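Local coordinates for Alpha/beta hydrolase (Enterobacter asburiae, PDB 6KMO), which hydrolyses carboxylic ester bonds, acting as an esterase and lipase built on the alpha/beta hydrolase fold, at the interface of chains A and B. Coordinates in Å, arbitrary orientation; residue numbers count along the deposited sequence, not the author numbering. Chains: chain A/B, Alpha/beta hydrolase.

Contact 1: the interface of chains A and B. Residues chain A 24-27, 275, 303-304; chain B 284, 288.
B:Arg288 meets A:Glu275 end-on: NH1 donates to carboxylate OE1 at 2.9 Å and NH2 to OE2 at 2.7 Å, a paired salt bridge using the syn lone pairs of both oxygens. The two planes are 23° apart, and both oxygens lie close to the guanidinium plane. A second grip comes side-on, where NE (3.1 Å) and NH2 (2.9 Å) of B:Arg288 converge on the amide oxygen OD1 of A:Asn24 from the same face of that amide, NH2 standing well above its plane. One face of the guanidinium carries the backbone O of A:Thr25, a poorly ordered residue; water 1 lies over the other.

The asparagine's other arm turns to B:Glu284, ND2 bonding OE1 at 2.9 Å. A:Asn303 ND2 reaches the same oxygen at 3.1 Å from the opposite carboxylate face, so two amides clamp it. With CG anti to the backbone N (chi1 -177°), A:Asn24 can serve the arginine and the glutamate at once.

In the second shell, A:Gly304 N holds A:Glu275 OE1 at its anti lone pair, which, with the arginine's two bonds, should limit the carboxylate's rotation. Water 3 joins B:Arg288 NH1 to A:Thr27 O, and water 1 joins A:Asn303 ND2 to B:Glu284 O.

In this polar patch of a two-fold interface, possibly of a biological dimer, B:Glu284 and B:Arg288 lie one turn apart on helix 280-292. The chain A partners come from the N-terminal segment and from the loops ending strands 269-274 and 297-302.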
ATOM      1  N   ASN A  24       4.991 -14.762 -12.049  1.00 32.38           N
ATOM      2  CA  ASN A  24       4.846 -13.965 -10.823  1.00 24.24           C
ATOM      3  C   ASN A  24       4.225 -14.821  -9.714  1.00 31.73           C
ATOM      4  O   ASN A  24       3.096 -14.618  -9.260  1.00 33.56           O
ATOM      5  CB  ASN A  24       4.042 -12.703 -11.131  1.00 24.07           C
ATOM      6  CG  ASN A  24       3.908 -11.777  -9.933  1.00 24.03           C
ATOM      7  OD1 ASN A  24       4.823 -11.656  -9.112  1.00 16.04           O
ATOM      8  ND2 ASN A  24       2.755 -11.099  -9.838  1.00 13.23           N
ATOM      9  N   THR A  25       5.017 -15.786  -9.246  1.00 24.01           N
ATOM     10  CA  THR A  25       4.619 -16.790  -8.271  1.00 25.10           C
ATOM     11  C   THR A  25       4.789 -16.236  -6.857  1.00 16.56           C
ATOM     12  O   THR A  25       5.824 -15.655  -6.549  1.00 16.45           O
ATOM     13  CB  THR A  25       5.520 -18.014  -8.422  1.00 24.81           C
ATOM     14  OG1 THR A  25       5.376 -18.555  -9.746  1.00 37.67           O
ATOM     15  CG2 THR A  25       5.206 -19.082  -7.393  1.00 29.24           C
ATOM     16  N   PRO A  26       3.814 -16.414  -5.955  1.00 14.88           N
ATOM     17  CA  PRO A  26       3.973 -15.884  -4.591  1.00 12.00           C
ATOM     18  C   PRO A  26       5.108 -16.584  -3.862  1.00 12.70           C
ATOM     19  O   PRO A  26       5.150 -17.812  -3.784  1.00 17.71           O
ATOM     20  CB  PRO A  26       2.631 -16.197  -3.922  1.00 12.94           C
ATOM     21  CG  PRO A  26       1.686 -16.449  -5.046  1.00 24.55           C
ATOM     22  CD  PRO A  26       2.505 -17.067  -6.127  1.00 16.74           C
ATOM     23  N   THR A  27       6.047 -15.798  -3.343  0.66 11.07           N
ATOM     24  CA  THR A  27       7.139 -16.295  -2.519  0.66 11.11           C
ATOM     25  C   THR A  27       7.384 -15.300  -1.396  0.66  9.09           C
ATOM     26  O   THR A  27       7.163 -14.097  -1.579  0.66  8.69           O
ATOM     27  CB  THR A  27       8.433 -16.466  -3.330  0.66 16.85           C
ATOM     28  OG1 THR A  27       8.938 -15.189  -3.724  0.66 20.86           O
ATOM     29  CG2 THR A  27       8.177 -17.285  -4.576  0.66 15.70           C
ATOM     30  N   GLU A 275       0.264 -11.193   0.929  1.00  5.75           N
ATOM     31  CA  GLU A 275       0.194 -12.065  -0.245  1.00  5.44           C
ATOM     32  C   GLU A 275       0.134 -13.540   0.143  1.00  5.87           C
ATOM     33  O   GLU A 275      -0.563 -14.321  -0.509  1.00  6.57           O
ATOM     34  CB  GLU A 275       1.382 -11.810  -1.182  1.00  5.71           C
ATOM     35  CG  GLU A 275       1.410 -12.719  -2.412  1.00  6.14           C
ATOM     36  CD  GLU A 275       2.642 -12.548  -3.265  1.00  7.25           C
ATOM     37  OE1 GLU A 275       3.711 -12.151  -2.751  1.00  7.84           O
ATOM     38  OE2 GLU A 275       2.515 -12.821  -4.480  1.00 11.05           O
ATOM     39  N   ASN A 303       3.136  -7.632  -1.057  1.00  4.79           N
ATOM     40  CA  ASN A 303       3.703  -8.877  -1.551  1.00  5.70           C
ATOM     41  C   ASN A 303       4.839  -9.396  -0.667  1.00  6.09           C
ATOM     42  O   ASN A 303       5.524  -8.653   0.036  1.00  6.80           O
ATOM     43  CB  ASN A 303       4.175  -8.721  -2.994  1.00  6.53           C
ATOM     44  CG  ASN A 303       3.100  -9.007  -4.002  1.00  6.91           C
ATOM     45  OD1 ASN A 303       1.928  -9.218  -3.671  1.00  7.51           O
ATOM     46  ND2 ASN A 303       3.491  -9.042  -5.268  1.00  7.52           N
ATOM     47  N   GLY A 304       4.995 -10.719  -0.678  1.00  5.34           N
ATOM     48  CA  GLY A 304       6.067 -11.366   0.028  1.00  6.65           C
ATOM     49  C   GLY A 304       5.822 -11.540   1.506  1.00  7.18           C
ATOM     50  O   GLY A 304       6.701 -12.061   2.204  1.00  7.31           O
TER
ATOM     51  N   GLU B 284       5.705  -6.508 -10.200  1.00  6.50           N
ATOM     52  CA  GLU B 284       5.828  -7.339  -9.004  1.00  6.53           C
ATOM     53  C   GLU B 284       7.038  -8.268  -9.102  1.00  5.82           C
ATOM     54  O   GLU B 284       7.783  -8.440  -8.124  1.00  6.29           O
ATOM     55  CB  GLU B 284       4.521  -8.106  -8.758  1.00  6.61           C
ATOM     56  CG  GLU B 284       3.371  -7.146  -8.501  1.00  5.96           C
ATOM     57  CD  GLU B 284       2.052  -7.773  -8.135  1.00  6.07           C
ATOM     58  OE1 GLU B 284       1.961  -9.012  -7.965  1.00  7.37           O
ATOM     59  OE2 GLU B 284       1.081  -6.991  -8.020  1.00  6.17           O
ATOM     60  N   ARG B 288      10.472  -8.728  -6.590  1.00  6.35           N
ATOM     61  CA  ARG B 288      11.026  -9.965  -6.049  1.00  7.01           C
ATOM     62  C   ARG B 288      12.507 -10.100  -6.373  1.00  8.37           C
ATOM     63  O   ARG B 288      13.292 -10.523  -5.521  1.00  8.34           O
ATOM     64  CB  ARG B 288      10.252 -11.173  -6.569  1.00  7.91           C
ATOM     65  CG  ARG B 288       8.763 -11.127  -6.272  1.00  7.65           C
ATOM     66  CD  ARG B 288       8.089 -12.481  -6.506  1.00  8.92           C
ATOM     67  NE  ARG B 288       6.665 -12.373  -6.778  1.00 10.24           N
ATOM     68  CZ  ARG B 288       5.697 -12.371  -5.877  1.00 12.04           C
ATOM     69  NH1 ARG B 288       5.972 -12.460  -4.567  1.00 10.73           N
ATOM     70  NH2 ARG B 288       4.444 -12.283  -6.310  1.00 10.10           N
TER
HETATM   71  O   HOH W   1       6.369  -8.644  -5.614  1.00  8.85           O
HETATM   72  O   HOH W   2       0.467 -10.614  -5.520  1.00 12.02           O
HETATM   73  O   HOH W   3       8.337 -11.931  -2.850  1.00 13.22           O

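Contact 2: the interface of chains A and B. Residues chain A 4-5, 8; chain B 147, 150-151, 192, 196, 252.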
ATOM      1  N   LEU A   4      28.627   9.236 -24.171  1.00 37.58           N
ATOM      2  CA  LEU A   4      27.860   8.787 -23.013  1.00 33.90           C
ATOM      3  C   LEU A   4      26.809   7.789 -23.477  1.00 30.04           C
ATOM      4  O   LEU A   4      26.643   6.710 -22.903  1.00 24.30           O
ATOM      5  CB  LEU A   4      27.211   9.964 -22.307  1.00 38.22           C
ATOM      6  CG  LEU A   4      27.093   9.701 -20.806  1.00 44.85           C
ATOM      7  CD1 LEU A   4      26.607  10.931 -20.093  1.00 48.25           C
ATOM      8  CD2 LEU A   4      26.170   8.524 -20.540  1.00 39.27           C
ATOM      9  N   THR A   5      26.117   8.138 -24.556  1.00 22.47           N
ATOM     10  CA  THR A   5      25.250   7.186 -25.239  1.00 29.03           C
ATOM     11  C   THR A   5      26.011   5.920 -25.615  1.00 23.49           C
ATOM     12  O   THR A   5      25.481   4.812 -25.494  1.00 21.86           O
ATOM     13  CB  THR A   5      24.668   7.893 -26.469  1.00 26.23           C
ATOM     14  OG1 THR A   5      23.560   8.704 -26.055  1.00 43.17           O
ATOM     15  CG2 THR A   5      24.216   6.897 -27.535  1.00 30.22           C
ATOM     16  N   LEU A   8      26.058   3.690 -22.782  1.00 12.01           N
ATOM     17  CA  LEU A   8      24.734   3.237 -22.373  1.00 10.19           C
ATOM     18  C   LEU A   8      24.207   2.118 -23.253  1.00 11.50           C
ATOM     19  O   LEU A   8      23.448   1.271 -22.774  1.00 12.48           O
ATOM     20  CB  LEU A   8      23.754   4.406 -22.391  1.00 13.14           C
ATOM     21  CG  LEU A   8      24.042   5.529 -21.391  1.00 12.00           C
ATOM     22  CD1 LEU A   8      22.953   6.595 -21.437  1.00 16.69           C
ATOM     23  CD2 LEU A   8      24.218   5.021 -19.997  1.00 10.65           C
TER
ATOM     24  N   PRO B 147      19.086   5.586 -26.145  1.00  9.84           N
ATOM     25  CA  PRO B 147      18.950   5.914 -24.727  1.00  8.91           C
ATOM     26  C   PRO B 147      18.941   7.420 -24.443  1.00  8.36           C
ATOM     27  O   PRO B 147      19.386   7.836 -23.370  1.00  8.94           O
ATOM     28  CB  PRO B 147      20.226   5.314 -24.144  1.00 10.27           C
ATOM     29  CG  PRO B 147      21.258   5.701 -25.207  1.00 11.57           C
ATOM     30  CD  PRO B 147      20.510   5.613 -26.544  1.00 10.86           C
ATOM     31  N   ILE B 150      16.855   8.507 -21.154  1.00  7.87           N
ATOM     32  CA  ILE B 150      17.428   8.035 -19.897  1.00  8.63           C
ATOM     33  C   ILE B 150      18.767   8.700 -19.618  1.00  8.82           C
ATOM     34  O   ILE B 150      19.161   8.843 -18.454  1.00  8.29           O
ATOM     35  CB  ILE B 150      17.490   6.493 -19.795  1.00  8.67           C
ATOM     36  CG1 ILE B 150      18.344   5.868 -20.901  1.00 11.25           C
ATOM     37  CG2 ILE B 150      16.073   5.926 -19.784  1.00 10.47           C
ATOM     38  CD1 ILE B 150      19.048   4.598 -20.452  1.00 16.48           C
ATOM     39  N   ASN B 151      19.489   9.105 -20.667  1.00  9.39           N
ATOM     40  CA  ASN B 151      20.699   9.893 -20.455  1.00 11.57           C
ATOM     41  C   ASN B 151      20.362  11.283 -19.923  1.00 10.26           C
ATOM     42  O   ASN B 151      21.012  11.768 -18.985  1.00  9.82           O
ATOM     43  CB  ASN B 151      21.501  10.006 -21.744  1.00  9.82           C
ATOM     44  CG  ASN B 151      22.714  10.864 -21.563  1.00 16.63           C
ATOM     45  OD1 ASN B 151      23.615  10.519 -20.803  1.00 18.84           O
ATOM     46  ND2 ASN B 151      22.715  12.017 -22.194  1.00 19.89           N
ATOM     47  N   GLN B 192      22.310   3.428 -13.849  1.00  8.09           N
ATOM     48  CA  GLN B 192      23.412   4.275 -14.311  1.00  8.05           C
ATOM     49  C   GLN B 192      24.204   4.808 -13.123  1.00  9.88           C
ATOM     50  O   GLN B 192      25.440   4.775 -13.116  1.00  9.36           O
ATOM     51  CB  GLN B 192      22.876   5.439 -15.130  1.00  7.56           C
ATOM     52  CG  GLN B 192      22.393   5.063 -16.521  1.00  8.61           C
ATOM     53  CD  GLN B 192      21.789   6.234 -17.224  1.00 10.31           C
ATOM     54  OE1 GLN B 192      22.500   7.107 -17.726  1.00 11.74           O
ATOM     55  NE2 GLN B 192      20.471   6.302 -17.235  1.00  9.35           N
ATOM     56  N   PHE B 196      28.187   4.282 -12.475  1.00 13.57           N
ATOM     57  CA  PHE B 196      29.029   5.472 -12.569  1.00 12.50           C
ATOM     58  C   PHE B 196      29.442   6.023 -11.204  1.00 18.80           C
ATOM     59  O   PHE B 196      30.035   7.106 -11.131  1.00 20.75           O
ATOM     60  CB  PHE B 196      28.306   6.538 -13.395  1.00 17.07           C
ATOM     61  CG  PHE B 196      27.940   6.093 -14.790  1.00 18.17           C
ATOM     62  CD1 PHE B 196      28.716   5.172 -15.478  1.00 21.02           C
ATOM     63  CD2 PHE B 196      26.802   6.592 -15.407  1.00 17.04           C
ATOM     64  CE1 PHE B 196      28.373   4.771 -16.761  1.00 22.01           C
ATOM     65  CE2 PHE B 196      26.463   6.206 -16.687  1.00 17.91           C
ATOM     66  CZ  PHE B 196      27.236   5.295 -17.364  1.00 20.64           C
ATOM     67  N   LEU B 252      19.113  -1.172 -18.871  1.00  8.40           N
ATOM     68  CA  LEU B 252      18.640   0.201 -18.797  1.00  8.28           C
ATOM     69  C   LEU B 252      17.328   0.404 -19.540  1.00  9.51           C
ATOM     70  O   LEU B 252      16.738   1.490 -19.446  1.00  8.96           O
ATOM     71  CB  LEU B 252      19.696   1.157 -19.351  1.00  8.10           C
ATOM     72  CG  LEU B 252      21.061   1.109 -18.672  1.00  8.94           C
ATOM     73  CD1 LEU B 252      21.991   2.157 -19.278  1.00  9.40           C
ATOM     74  CD2 LEU B 252      20.917   1.324 -17.176  1.00  8.74           C
TER
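The side-chain amide of B:Gln192, on the helix behind the nucleophile elbow GNSVG, turns one face to A:Leu8, whose two methyls lie over it toward the oxygen end; CD2 is 3.5 Å from OE1. The receiving surface belongs to an alpha/beta hydrolase of the hormone-sensitive lipase type, recognisable by its HGGGW sequence. In the plane of the same amide, NE2 donates to the backbone O of B:Ile150 at 3.1 Å, almost straight at 175°, although the donor stands well above that carbonyl's plane. This bond fixes the rotation of the amide and so the face offered to the leucine. The phenyl ring of B:Phe196 contributes its far rim, CZ lying 4.0 Å from A:Leu8 CD2. The puckered ring of B:Pro147, which follows a cis peptide bond, points CG at chain A and meets A:Leu8 CB at 4.0 Å.

B:Gln192 lies on helix 181-195; B:Ile150 and B:Asn151 lie on helix 148-163. The visiting element is the short N-terminal helix 4-8 of chain A.

A:Leu8 is the wedge, with 84 Å² hidden by the partner. Its CG sits anti to the carbonyl carbon (chi1 -65°), and the fork divides the work: CD1 packs on B:Asn151 CB at 3.7 Å, while CD2 also touches B:Leu252 CD1 at 3.7 Å. The leucine side chain crosses those of B:Asn151, B:Gln192 and B:Leu252 at roughly right angles, so each is met by a methyl rather than lying alongside the chain.

One turn earlier on the helix, A:Thr5 lays CG2 against the proline's CG, crossing it nearly perpendicularly, and A:Leu4, its side chain crossing that of B:Asn151 obliquely, brings its methyls to the oxygen end of the amide. Both residues are poorly ordered, and the very short approach of A:Leu4 CD1 to that oxygen is doubtful.

Contact 1 and contact 2 lie about 30 Å apart, measured between the centres of their C-alpha atoms, and share no residue. What joins them is the N-terminal segment of chain A: residues 24-27 take part in contact 1, and helix 4-8 reaches contact 2 far across chain B. Among the residues described, the arm uses mainly polar bonds near residues 24-27 and mainly apolar packing at helix 4-8. Two-fold symmetry repeats both with the chains exchanged, giving a reciprocal embrace that may support a dimer. The first residues resemble a secretion signal peptide, so contact 2 might be lost in a processed protein while contact 1 could remain.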